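Local structure of putative lipoprotein (Bacteroides fragilis, 3QNK) at residues Lys86-Ile94 with Leu107-Phe118. The protein is probably a SusD-like outer-membrane lipoprotein that, by family resemblance, is expected to bind glycans for uptake. Numbering follows the deposited sequence.
Sequences KCNRFFERI and LTGEVHFLRAMF
V111 lays its two methyls on two phenylalanines of the facing helix. V111 CG2 sits almost over the centre of the F90 ring, 3.5 Å from its centroid and 12° off the normal, a CH-pi contact, while I94, four residues on in the chain, lies on the opposite face with its CB. The other methyl, V111 CG1, lies over a face of the F91 ring, with F91 CZ 3.6 Å from it. F90 gets its ring there because CG is anti to the backbone N; F91 has CG anti to the carbonyl carbon instead, and the two rings diverge around the valine.

F91 is a knob in a hole made by T108, V111, H112 and R115. T108 CG2 meets the edge of the F91 ring at 3.8 Å from F91 CE1. The imidazole of H112 lies obliquely to the same ring, with F91 CE1 over its face, 3.4 Å from H112 NE2. These are the nearly antiparallel arms of a helical hairpin, helices 76-93 and 101-126, with short segment axes 9.9 Å apart at 152°, as expected in the TPR-like alpha-alpha superhelix of SusD proteins. Farther along, C87 SG points at the edge of the F118 ring, 3.7 Å from F118 CD2, and C87 CB packs against V111 CG1 and R115 CB.

The single hydrogen bond between the segments joins R115 to N88: R115 NH1 donates a hydrogen bond to N88 OD1 at 2.8 Å, with an N-H...O angle of 155°. The oxygen lies in the guanidinium plane, whereas the amide plane stands steeply to it. F91 CE2 lies over one guanidinium face. D159, from helix 149-166, forms a salt bridge with R115 NE and a hydrogen bond with H112 ND1, tying together two walls of the F91 pocket.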
loop_
_atom_site.group_PDB
_atom_site.type_symbol
_atom_site.label_atom_id
_atom_site.label_comp_id
_atom_site.label_asym_id
_atom_site.label_seq_id
_atom_site.Cartn_x
_atom_site.Cartn_y
_atom_site.Cartn_z
ATOM N N LYS B 86 5.218 -1.394 -14.156
ATOM C CA LYS B 86 6.131 -2.519 -14.325
ATOM C C LYS B 86 5.975 -3.161 -15.708
ATOM O O LYS B 86 6.980 -3.556 -16.293
ATOM C CB LYS B 86 5.923 -3.550 -13.220
ATOM C CG LYS B 86 6.360 -3.088 -11.826
ATOM C CD LYS B 86 6.255 -4.233 -10.828
ATOM C CE LYS B 86 6.806 -3.874 -9.473
ATOM N NZ LYS B 86 7.067 -5.091 -8.663
ATOM N N CYS B 87 4.742 -3.212 -16.262
ATOM C CA CYS B 87 4.480 -3.743 -17.617
ATOM C C CYS B 87 5.082 -2.835 -18.665
ATOM O O CYS B 87 5.786 -3.320 -19.559
ATOM C CB CYS B 87 2.990 -3.923 -17.876
ATOM S SG CYS B 87 2.181 -5.130 -16.801
ATOM N N ASN B 88 4.787 -1.510 -18.564
ATOM C CA ASN B 88 5.242 -0.467 -19.489
ATOM C C ASN B 88 6.754 -0.406 -19.561
ATOM O O ASN B 88 7.295 -0.133 -20.634
ATOM C CB ASN B 88 4.670 0.888 -19.097
ATOM C CG ASN B 88 3.177 0.992 -19.248
ATOM O OD1 ASN B 88 2.551 0.283 -20.046
ATOM N ND2 ASN B 88 2.575 1.904 -18.492
ATOM N N ARG B 89 7.433 -0.694 -18.438
ATOM C CA ARG B 89 8.887 -0.737 -18.417
ATOM C C ARG B 89 9.377 -1.884 -19.257
ATOM O O ARG B 89 10.306 -1.709 -20.035
ATOM C CB ARG B 89 9.413 -0.871 -16.993
ATOM C CG ARG B 89 10.917 -1.126 -16.938
ATOM C CD ARG B 89 11.740 0.135 -17.046
ATOM N NE ARG B 89 12.465 0.352 -15.803
ATOM C CZ ARG B 89 12.381 1.449 -15.058
ATOM N NH1 ARG B 89 11.586 2.452 -15.425
ATOM N NH2 ARG B 89 13.074 1.547 -13.934
ATOM N N PHE B 90 8.754 -3.068 -19.101
ATOM C CA PHE B 90 9.104 -4.244 -19.889
ATOM C C PHE B 90 9.064 -3.862 -21.366
ATOM O O PHE B 90 10.084 -3.988 -22.069
ATOM C CB PHE B 90 8.147 -5.416 -19.592
ATOM C CG PHE B 90 8.444 -6.668 -20.401
ATOM C CD1 PHE B 90 7.904 -6.842 -21.673
ATOM C CD2 PHE B 90 9.272 -7.664 -19.894
ATOM C CE1 PHE B 90 8.210 -7.975 -22.424
ATOM C CE2 PHE B 90 9.555 -8.804 -20.641
ATOM C CZ PHE B 90 9.001 -8.962 -21.886
ATOM N N PHE B 91 7.898 -3.307 -21.804
ATOM C CA PHE B 91 7.664 -2.896 -23.186
ATOM C C PHE B 91 8.716 -1.877 -23.690
ATOM O O PHE B 91 9.131 -1.968 -24.846
ATOM C CB PHE B 91 6.251 -2.343 -23.351
ATOM C CG PHE B 91 5.163 -3.376 -23.196
ATOM C CD1 PHE B 91 5.174 -4.542 -23.956
ATOM C CD2 PHE B 91 4.092 -3.157 -22.332
ATOM C CE1 PHE B 91 4.157 -5.491 -23.815
ATOM C CE2 PHE B 91 3.072 -4.096 -22.203
ATOM C CZ PHE B 91 3.108 -5.254 -22.944
ATOM N N GLU B 92 9.188 -0.979 -22.818
ATOM C CA GLU B 92 10.222 -0.001 -23.149
ATOM C C GLU B 92 11.594 -0.634 -23.349
ATOM O O GLU B 92 12.329 -0.222 -24.248
ATOM C CB GLU B 92 10.354 1.071 -22.042
ATOM C CG GLU B 92 9.243 2.112 -22.008
ATOM C CD GLU B 92 9.321 3.175 -20.924
ATOM O OE1 GLU B 92 10.130 3.027 -19.977
ATOM O OE2 GLU B 92 8.555 4.161 -21.025
ATOM N N ARG B 93 11.962 -1.602 -22.500
ATOM C CA ARG B 93 13.316 -2.157 -22.493
ATOM C C ARG B 93 13.489 -3.492 -23.241
ATOM O O ARG B 93 14.639 -3.868 -23.495
ATOM C CB ARG B 93 13.799 -2.321 -21.037
ATOM C CG ARG B 93 13.732 -1.043 -20.176
ATOM C CD ARG B 93 15.094 -0.585 -19.710
ATOM N NE ARG B 93 15.965 -0.303 -20.848
ATOM C CZ ARG B 93 17.289 -0.405 -20.843
ATOM N NH1 ARG B 93 17.930 -0.785 -19.742
ATOM N NH2 ARG B 93 17.985 -0.134 -21.940
ATOM N N ILE B 94 12.383 -4.187 -23.617
ATOM C CA ILE B 94 12.460 -5.492 -24.287
ATOM C C ILE B 94 13.036 -5.387 -25.725
ATOM O O ILE B 94 13.691 -6.330 -26.165
ATOM C CB ILE B 94 11.120 -6.294 -24.241
ATOM C CG1 ILE B 94 11.314 -7.800 -24.481
ATOM C CG2 ILE B 94 10.030 -5.717 -25.144
ATOM C CD1 ILE B 94 12.210 -8.576 -23.469
ATOM N N LEU B 107 7.173 -13.966 -24.459
ATOM C CA LEU B 107 7.218 -13.187 -23.211
ATOM C C LEU B 107 6.455 -11.879 -23.348
ATOM O O LEU B 107 5.684 -11.543 -22.450
ATOM C CB LEU B 107 8.648 -12.891 -22.747
ATOM C CG LEU B 107 9.524 -14.067 -22.318
ATOM C CD1 LEU B 107 10.969 -13.618 -22.097
ATOM C CD2 LEU B 107 8.973 -14.770 -21.086
ATOM N N THR B 108 6.634 -11.158 -24.480
ATOM C CA THR B 108 5.926 -9.893 -24.745
ATOM C C THR B 108 4.405 -10.134 -24.711
ATOM O O THR B 108 3.683 -9.324 -24.145
ATOM C CB THR B 108 6.396 -9.264 -26.057
ATOM O OG1 THR B 108 7.818 -9.169 -26.023
ATOM C CG2 THR B 108 5.820 -7.880 -26.285
ATOM N N GLY B 109 3.957 -11.264 -25.261
ATOM C CA GLY B 109 2.559 -11.670 -25.269
ATOM C C GLY B 109 2.011 -11.828 -23.869
ATOM O O GLY B 109 0.907 -11.371 -23.592
ATOM N N GLU B 110 2.812 -12.403 -22.958
ATOM C CA GLU B 110 2.454 -12.616 -21.557
ATOM C C GLU B 110 2.276 -11.284 -20.847
ATOM O O GLU B 110 1.322 -11.130 -20.087
ATOM C CB GLU B 110 3.501 -13.476 -20.829
ATOM C CG GLU B 110 3.863 -14.787 -21.520
ATOM C CD GLU B 110 4.631 -15.783 -20.677
ATOM O OE1 GLU B 110 4.131 -16.135 -19.588
ATOM O OE2 GLU B 110 5.689 -16.276 -21.129
ATOM N N VAL B 111 3.133 -10.298 -21.144
ATOM C CA VAL B 111 3.058 -8.956 -20.557
ATOM C C VAL B 111 1.837 -8.211 -21.123
ATOM O O VAL B 111 1.185 -7.482 -20.359
ATOM C CB VAL B 111 4.377 -8.172 -20.735
ATOM C CG1 VAL B 111 4.335 -6.857 -19.974
ATOM C CG2 VAL B 111 5.563 -9.007 -20.249
ATOM N N HIS B 112 1.472 -8.450 -22.415
ATOM C CA HIS B 112 0.264 -7.853 -23.011
ATOM C C HIS B 112 -0.970 -8.344 -22.271
ATOM O O HIS B 112 -1.857 -7.540 -21.954
ATOM C CB HIS B 112 0.125 -8.169 -24.506
ATOM C CG HIS B 112 0.930 -7.259 -25.376
ATOM N ND1 HIS B 112 0.590 -5.919 -25.533
ATOM C CD2 HIS B 112 2.067 -7.511 -26.072
ATOM C CE1 HIS B 112 1.529 -5.405 -26.317
ATOM N NE2 HIS B 112 2.437 -6.327 -26.668
ATOM N N PHE B 113 -1.011 -9.670 -21.978
ATOM C CA PHE B 113 -2.103 -10.322 -21.261
ATOM C C PHE B 113 -2.212 -9.754 -19.861
ATOM O O PHE B 113 -3.320 -9.462 -19.418
ATOM C CB PHE B 113 -1.898 -11.859 -21.214
ATOM C CG PHE B 113 -2.906 -12.589 -20.356
ATOM C CD1 PHE B 113 -4.188 -12.851 -20.832
ATOM C CD2 PHE B 113 -2.596 -12.955 -19.051
ATOM C CE1 PHE B 113 -5.128 -13.492 -20.033
ATOM C CE2 PHE B 113 -3.532 -13.616 -18.252
ATOM C CZ PHE B 113 -4.797 -13.868 -18.746
ATOM N N LEU B 114 -1.057 -9.609 -19.164
ATOM C CA LEU B 114 -1.011 -9.098 -17.795
ATOM C C LEU B 114 -1.406 -7.629 -17.733
ATOM O O LEU B 114 -2.222 -7.281 -16.886
ATOM C CB LEU B 114 0.356 -9.338 -17.137
ATOM C CG LEU B 114 0.636 -10.809 -16.759
ATOM C CD1 LEU B 114 2.079 -11.001 -16.379
ATOM C CD2 LEU B 114 -0.243 -11.290 -15.618
ATOM N N ARG B 115 -0.910 -6.785 -18.653
ATOM C CA ARG B 115 -1.270 -5.362 -18.646
ATOM C C ARG B 115 -2.766 -5.182 -18.888
ATOM O O ARG B 115 -3.383 -4.321 -18.252
ATOM C CB ARG B 115 -0.452 -4.546 -19.666
ATOM C CG ARG B 115 -0.665 -3.033 -19.512
ATOM C CD ARG B 115 0.275 -2.221 -20.348
ATOM N NE ARG B 115 -0.042 -2.344 -21.765
ATOM C CZ ARG B 115 0.554 -1.644 -22.721
ATOM N NH1 ARG B 115 1.502 -0.760 -22.416
ATOM N NH2 ARG B 115 0.215 -1.824 -23.989
ATOM N N ALA B 116 -3.348 -6.013 -19.779
ATOM C CA ALA B 116 -4.777 -6.012 -20.095
ATOM C C ALA B 116 -5.582 -6.392 -18.862
ATOM O O ALA B 116 -6.577 -5.742 -18.537
ATOM C CB ALA B 116 -5.053 -6.982 -21.226
HETATM N N MSE B 117 -5.121 -7.421 -18.152
HETATM C CA MSE B 117 -5.725 -7.913 -16.927
HETATM C C MSE B 117 -5.699 -6.849 -15.834
HETATM O O MSE B 117 -6.694 -6.709 -15.119
HETATM C CB MSE B 117 -5.005 -9.184 -16.469
HETATM C CG MSE B 117 -5.436 -9.633 -15.095
HETATM SE SE MSE B 117 -4.855 -11.392 -14.730
HETATM C CE MSE B 117 -6.279 -12.335 -15.665
ATOM N N PHE B 118 -4.588 -6.118 -15.700
ATOM C CA PHE B 118 -4.433 -5.081 -14.668
ATOM C C PHE B 118 -5.338 -3.899 -14.942
ATOM O O PHE B 118 -6.018 -3.465 -14.014
ATOM C CB PHE B 118 -2.971 -4.630 -14.520
ATOM C CG PHE B 118 -2.034 -5.722 -14.074
ATOM C CD1 PHE B 118 -2.442 -6.687 -13.164
ATOM C CD2 PHE B 118 -0.726 -5.763 -14.526
ATOM C CE1 PHE B 118 -1.571 -7.698 -12.745
ATOM C CE2 PHE B 118 0.148 -6.778 -14.108
ATOM C CZ PHE B 118 -0.283 -7.735 -13.213
#